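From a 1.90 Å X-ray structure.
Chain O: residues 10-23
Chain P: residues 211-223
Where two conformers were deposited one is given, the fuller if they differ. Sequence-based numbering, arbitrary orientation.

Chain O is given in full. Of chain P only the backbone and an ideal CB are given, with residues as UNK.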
# COMPACT_ATOMS: atom_id res chain seq x y z
N LYS O 10 -62.23 -75.17 26.94
CA LYS O 10 -61.32 -74.04 26.56
C LYS O 10 -61.43 -73.69 25.06
O LYS O 10 -61.48 -74.58 24.21
CB LYS O 10 -59.87 -74.36 26.92
CG LYS O 10 -58.90 -73.20 26.70
CD LYS O 10 -57.63 -73.31 27.55
CE LYS O 10 -56.68 -74.39 27.04
NZ LYS O 10 -55.44 -74.48 27.86
N ARG O 11 -61.44 -72.39 24.78
CA ARG O 11 -61.77 -71.87 23.45
C ARG O 11 -60.85 -72.35 22.32
O ARG O 11 -61.32 -72.84 21.31
CB ARG O 11 -61.83 -70.34 23.50
CG ARG O 11 -62.86 -69.85 24.49
CD ARG O 11 -62.84 -68.38 24.75
NE ARG O 11 -63.62 -68.07 25.95
CZ ARG O 11 -64.79 -67.46 25.96
NH1 ARG O 11 -65.36 -67.03 24.84
NH2 ARG O 11 -65.40 -67.26 27.12
N ALA O 12 -59.54 -72.21 22.51
CA ALA O 12 -58.56 -72.63 21.50
C ALA O 12 -58.71 -74.12 21.22
O ALA O 12 -58.56 -74.55 20.08
CB ALA O 12 -57.14 -72.32 21.95
N ALA O 13 -59.02 -74.89 22.27
CA ALA O 13 -59.17 -76.34 22.15
C ALA O 13 -60.41 -76.70 21.34
O ALA O 13 -60.36 -77.61 20.50
CB ALA O 13 -59.20 -77.01 23.53
N LEU O 14 -61.51 -75.98 21.56
CA LEU O 14 -62.72 -76.16 20.75
C LEU O 14 -62.44 -75.92 19.27
O LEU O 14 -62.90 -76.68 18.43
CB LEU O 14 -63.88 -75.28 21.23
CG LEU O 14 -64.52 -75.61 22.59
CD1 LEU O 14 -65.55 -74.55 22.93
CD2 LEU O 14 -65.17 -76.99 22.61
N ILE O 15 -61.67 -74.87 18.96
CA ILE O 15 -61.30 -74.57 17.56
C ILE O 15 -60.39 -75.67 16.99
O ILE O 15 -60.58 -76.15 15.87
CB ILE O 15 -60.60 -73.18 17.44
CG1 ILE O 15 -61.58 -72.04 17.77
CG2 ILE O 15 -59.97 -73.01 16.04
CD1 ILE O 15 -60.91 -70.68 18.03
N GLN O 16 -59.39 -76.07 17.77
CA GLN O 16 -58.47 -77.11 17.32
C GLN O 16 -59.17 -78.47 17.07
O GLN O 16 -58.85 -79.14 16.09
CB GLN O 16 -57.25 -77.23 18.24
CG GLN O 16 -56.00 -77.89 17.59
CD GLN O 16 -55.66 -77.36 16.19
OE1 GLN O 16 -55.43 -76.15 15.99
NE2 GLN O 16 -55.62 -78.26 15.20
N ASN O 17 -60.12 -78.84 17.94
CA ASN O 17 -60.89 -80.09 17.74
C ASN O 17 -61.67 -80.08 16.43
O ASN O 17 -61.69 -81.06 15.69
CB ASN O 17 -61.90 -80.30 18.86
CG ASN O 17 -61.25 -80.59 20.20
OD1 ASN O 17 -60.03 -80.76 20.30
ND2 ASN O 17 -62.08 -80.62 21.25
N LEU O 18 -62.33 -78.95 16.19
CA LEU O 18 -62.99 -78.66 14.92
C LEU O 18 -62.03 -78.88 13.74
O LEU O 18 -62.33 -79.67 12.84
CB LEU O 18 -63.49 -77.21 14.96
CG LEU O 18 -64.87 -76.84 14.41
CD1 LEU O 18 -65.93 -77.85 14.82
CD2 LEU O 18 -65.26 -75.43 14.85
N ARG O 19 -60.88 -78.20 13.75
CA ARG O 19 -59.96 -78.24 12.62
C ARG O 19 -59.25 -79.59 12.46
O ARG O 19 -58.93 -80.01 11.35
CB ARG O 19 -58.97 -77.07 12.67
CG ARG O 19 -59.65 -75.70 12.50
CD ARG O 19 -58.71 -74.50 12.53
NE ARG O 19 -59.46 -73.24 12.60
CZ ARG O 19 -58.93 -72.06 12.89
NH1 ARG O 19 -57.64 -71.96 13.18
NH2 ARG O 19 -59.70 -70.98 12.93
N ASP O 20 -59.00 -80.26 13.59
CA ASP O 20 -58.45 -81.62 13.56
C ASP O 20 -59.39 -82.65 12.95
O ASP O 20 -58.94 -83.64 12.41
CB ASP O 20 -58.06 -82.09 14.98
CG ASP O 20 -56.82 -81.39 15.53
OD1 ASP O 20 -56.15 -80.65 14.78
OD2 ASP O 20 -56.45 -81.51 16.72
N SER O 21 -60.70 -82.38 13.05
CA SER O 21 -61.75 -83.29 12.56
C SER O 21 -62.08 -83.13 11.08
O SER O 21 -62.59 -84.06 10.45
CB SER O 21 -63.02 -83.14 13.39
OG SER O 21 -63.57 -81.83 13.28
N TYR O 22 -61.79 -81.94 10.54
CA TYR O 22 -61.96 -81.63 9.12
C TYR O 22 -60.71 -80.93 8.63
O TYR O 22 -60.56 -79.72 8.78
CB TYR O 22 -63.21 -80.75 8.95
CG TYR O 22 -64.49 -81.55 9.12
CD1 TYR O 22 -65.07 -81.75 10.37
CD2 TYR O 22 -65.08 -82.14 8.01
CE1 TYR O 22 -66.24 -82.52 10.50
CE2 TYR O 22 -66.23 -82.90 8.13
CZ TYR O 22 -66.80 -83.08 9.36
OH TYR O 22 -67.94 -83.84 9.41
N THR O 23 -59.79 -81.71 8.08
CA THR O 23 -58.48 -81.21 7.71
C THR O 23 -58.39 -81.09 6.19
O THR O 23 -59.30 -81.52 5.47
CB THR O 23 -57.34 -82.16 8.20
OG1 THR O 23 -57.36 -83.33 7.39
CG2 THR O 23 -57.57 -82.69 9.62
N UNK P 211 -73.25 -74.85 11.60
CA UNK P 211 -73.03 -74.84 13.03
C UNK P 211 -71.54 -74.75 13.32
O UNK P 211 -71.11 -73.93 14.13
CB UNK P 211 -73.64 -76.08 13.68
N UNK P 212 -70.75 -75.57 12.64
CA UNK P 212 -69.29 -75.54 12.79
C UNK P 212 -68.72 -74.17 12.38
O UNK P 212 -67.86 -73.61 13.07
CB UNK P 212 -68.65 -76.65 11.95
N UNK P 213 -69.23 -73.61 11.30
CA UNK P 213 -68.81 -72.25 10.88
C UNK P 213 -69.09 -71.19 11.95
O UNK P 213 -68.26 -70.30 12.16
CB UNK P 213 -69.53 -71.86 9.59
N UNK P 214 -70.25 -71.28 12.61
CA UNK P 214 -70.60 -70.30 13.67
C UNK P 214 -69.75 -70.52 14.95
O UNK P 214 -69.34 -69.55 15.59
CB UNK P 214 -72.09 -70.41 14.01
N UNK P 215 -69.49 -71.78 15.31
CA UNK P 215 -68.56 -72.06 16.42
C UNK P 215 -67.21 -71.39 16.21
O UNK P 215 -66.70 -70.71 17.10
CB UNK P 215 -68.36 -73.57 16.58
N UNK P 216 -66.63 -71.57 15.01
CA UNK P 216 -65.39 -70.92 14.65
C UNK P 216 -65.50 -69.39 14.69
O UNK P 216 -64.69 -68.74 15.37
CB UNK P 216 -64.96 -71.38 13.26
N UNK P 217 -66.52 -68.83 14.02
CA UNK P 217 -66.67 -67.36 14.01
C UNK P 217 -66.81 -66.76 15.40
O UNK P 217 -66.16 -65.74 15.71
CB UNK P 217 -67.89 -66.97 13.17
N UNK P 218 -67.64 -67.38 16.23
CA UNK P 218 -67.82 -66.88 17.58
C UNK P 218 -66.51 -66.91 18.38
O UNK P 218 -66.14 -65.94 19.02
CB UNK P 218 -68.89 -67.70 18.30
N UNK P 219 -65.83 -68.05 18.37
CA UNK P 219 -64.67 -68.20 19.24
C UNK P 219 -63.51 -67.33 18.79
O UNK P 219 -62.74 -66.86 19.62
CB UNK P 219 -64.23 -69.66 19.29
N UNK P 220 -63.39 -67.12 17.49
CA UNK P 220 -62.38 -66.19 16.97
C UNK P 220 -62.65 -64.72 17.25
O UNK P 220 -61.70 -63.93 17.37
CB UNK P 220 -62.25 -66.38 15.46
N UNK P 221 -63.93 -64.34 17.34
CA UNK P 221 -64.31 -62.92 17.40
C UNK P 221 -64.92 -62.43 18.71
O UNK P 221 -65.29 -61.26 18.83
CB UNK P 221 -65.31 -62.63 16.28
N UNK P 222 -65.02 -63.32 19.70
CA UNK P 222 -65.85 -63.01 20.87
C UNK P 222 -65.45 -61.75 21.63
O UNK P 222 -66.32 -61.05 22.12
CB UNK P 222 -65.81 -64.19 21.84
N UNK P 223 -64.17 -61.44 21.71
CA UNK P 223 -63.74 -60.24 22.45
C UNK P 223 -64.36 -58.94 21.91
O UNK P 223 -64.87 -58.13 22.68
CB UNK P 223 -62.21 -60.13 22.40

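Chain P offers one continuous helix that runs nearly antiparallel to helix 11-21 of chain O, at 149°, with the axes 10.0 Å apart at their closest.

Position 211 has nothing of chain O within reach, and 213 and 214 point away, so this contact sets no rule at these three; they are Val211(P), Ala213(P) and Val214(P).

At 212, CA-to-CB points toward chain O, and the ideal CB lies 4.1 Å from CD1 of Leu18(O), with the Tyr22(O) ring further out. A long chain with an apolar stem and a flat or polar end would suit, as would a large apolar one. Arg212(P) packs its CG 3.8 Å from CD1 of Leu18(O) and lays one face of its guanidinium against the Tyr22(O) ring.

Position 215 points toward chain O, its ideal CB 4.0 Å from Leu18(O) CD2. With only a methyl group on offer, Ile, Leu, Val or Met would all serve. Ile215(P) brings CG2 to 3.8 Å from Leu18(O) CD2.

At 216 the CB points sideways, with Leu18(O) CD2 at 4.4 Å and NH2 of Arg19(O) at 5.3 Å from the ideal CB. A short acceptor such as Asn or Asp is the natural answer; Gln or Glu would have to bend to put the oxygen there. Asn216(P), chi1 t, receives a hydrogen bond on OD1 from Arg19(O) NH2 at 2.9 Å, the one hydrogen bond between the stretches.

Position 217 is out of reach, and Ala217(P) fills it. Position 218 starts sideways with no near neighbour, so only a long chain could arrive; Tyr218(P) does so marginally, its CE2 4.1 Å from Arg11(O) NH1.

Position 219 faces chain O squarely, its ideal CB 3.7 Å from Ile15(O) CD1, with Leu14(O) nearby. This apolar setting favours Leu, Ile or Met. Leu219(P) sends CD1 to 3.7 Å from Leu14(O) CB and CD2 to 4.0 Å from Arg11(O) CG.

At 220 CA-to-CB points sideways, and the ideal CB is 5.2 Å from Ile15(O) CD1; a branched or longer apolar chain could close the gap. Leu220(P) places CD2 3.7 Å from Ile15(O) CD1, while its CD1 meets the edge of the Arg19(O) guanidinium.

Position 221 is out of reach; Asn221(P) bonds back to the carbonyl of Ala217(P).

At 222 CB points toward chain O, the ideal CB 4.2 Å from Arg11(O) NH1. A cation invites an acid or an aromatic face. Trp222(P), chi1 p, gives the face: Arg11(O) CZ stands 4.0 Å from the centroid of its five-membered ring, a cation-pi contact.

Position 223 points sideways into space free of this stretch: Lys223(P), extended.

Chain P 211-223: VRAVINAYLLNWK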
# COMPACT_ATOMS: atom_id res chain seq x y z
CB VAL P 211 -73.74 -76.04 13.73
CG1 VAL P 211 -73.23 -76.22 15.19
CG2 VAL P 211 -75.24 -75.81 13.73
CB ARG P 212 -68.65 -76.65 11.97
CG ARG P 212 -68.99 -78.07 12.50
CD ARG P 212 -68.18 -79.20 11.87
NE ARG P 212 -68.29 -80.40 12.71
CZ ARG P 212 -69.04 -81.47 12.43
NH1 ARG P 212 -69.73 -81.54 11.30
NH2 ARG P 212 -69.09 -82.49 13.29
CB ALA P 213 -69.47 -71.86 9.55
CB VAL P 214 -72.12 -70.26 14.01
CG1 VAL P 214 -72.43 -69.26 15.13
CG2 VAL P 214 -72.98 -69.89 12.78
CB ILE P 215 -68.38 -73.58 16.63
CG1 ILE P 215 -69.69 -74.22 17.11
CG2 ILE P 215 -67.24 -73.85 17.65
CD1 ILE P 215 -69.76 -75.74 16.76
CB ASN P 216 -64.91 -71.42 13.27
CG ASN P 216 -63.56 -70.84 12.85
OD1 ASN P 216 -62.55 -71.06 13.52
ND2 ASN P 216 -63.53 -70.11 11.71
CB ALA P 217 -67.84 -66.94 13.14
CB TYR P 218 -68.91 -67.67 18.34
CG TYR P 218 -69.09 -67.15 19.73
CD1 TYR P 218 -70.05 -66.17 20.01
CD2 TYR P 218 -68.26 -67.58 20.78
CE1 TYR P 218 -70.20 -65.65 21.27
CE2 TYR P 218 -68.40 -67.06 22.06
CZ TYR P 218 -69.37 -66.10 22.29
OH TYR P 218 -69.56 -65.54 23.54
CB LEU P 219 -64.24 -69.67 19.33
CG LEU P 219 -65.26 -70.58 20.04
CD1 LEU P 219 -64.84 -72.01 19.90
CD2 LEU P 219 -65.47 -70.20 21.52
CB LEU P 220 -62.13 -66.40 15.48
CG LEU P 220 -61.52 -67.74 15.08
CD1 LEU P 220 -61.48 -67.86 13.55
CD2 LEU P 220 -60.12 -67.95 15.69
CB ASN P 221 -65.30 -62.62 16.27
CG ASN P 221 -64.67 -62.75 14.89
OD1 ASN P 221 -63.84 -61.92 14.50
ND2 ASN P 221 -65.06 -63.79 14.15
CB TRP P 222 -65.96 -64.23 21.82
CG TRP P 222 -64.73 -64.48 22.62
CD1 TRP P 222 -63.69 -65.30 22.29
CD2 TRP P 222 -64.41 -63.92 23.90
NE1 TRP P 222 -62.75 -65.29 23.29
CE2 TRP P 222 -63.16 -64.45 24.29
CE3 TRP P 222 -65.07 -63.03 24.77
CZ2 TRP P 222 -62.54 -64.11 25.50
CZ3 TRP P 222 -64.45 -62.69 25.98
CH2 TRP P 222 -63.20 -63.24 26.33
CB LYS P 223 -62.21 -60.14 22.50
CG LYS P 223 -61.58 -61.20 23.39
CD LYS P 223 -60.07 -61.08 23.36
CE LYS P 223 -59.43 -62.06 24.35
NZ LYS P 223 -57.93 -61.95 24.30
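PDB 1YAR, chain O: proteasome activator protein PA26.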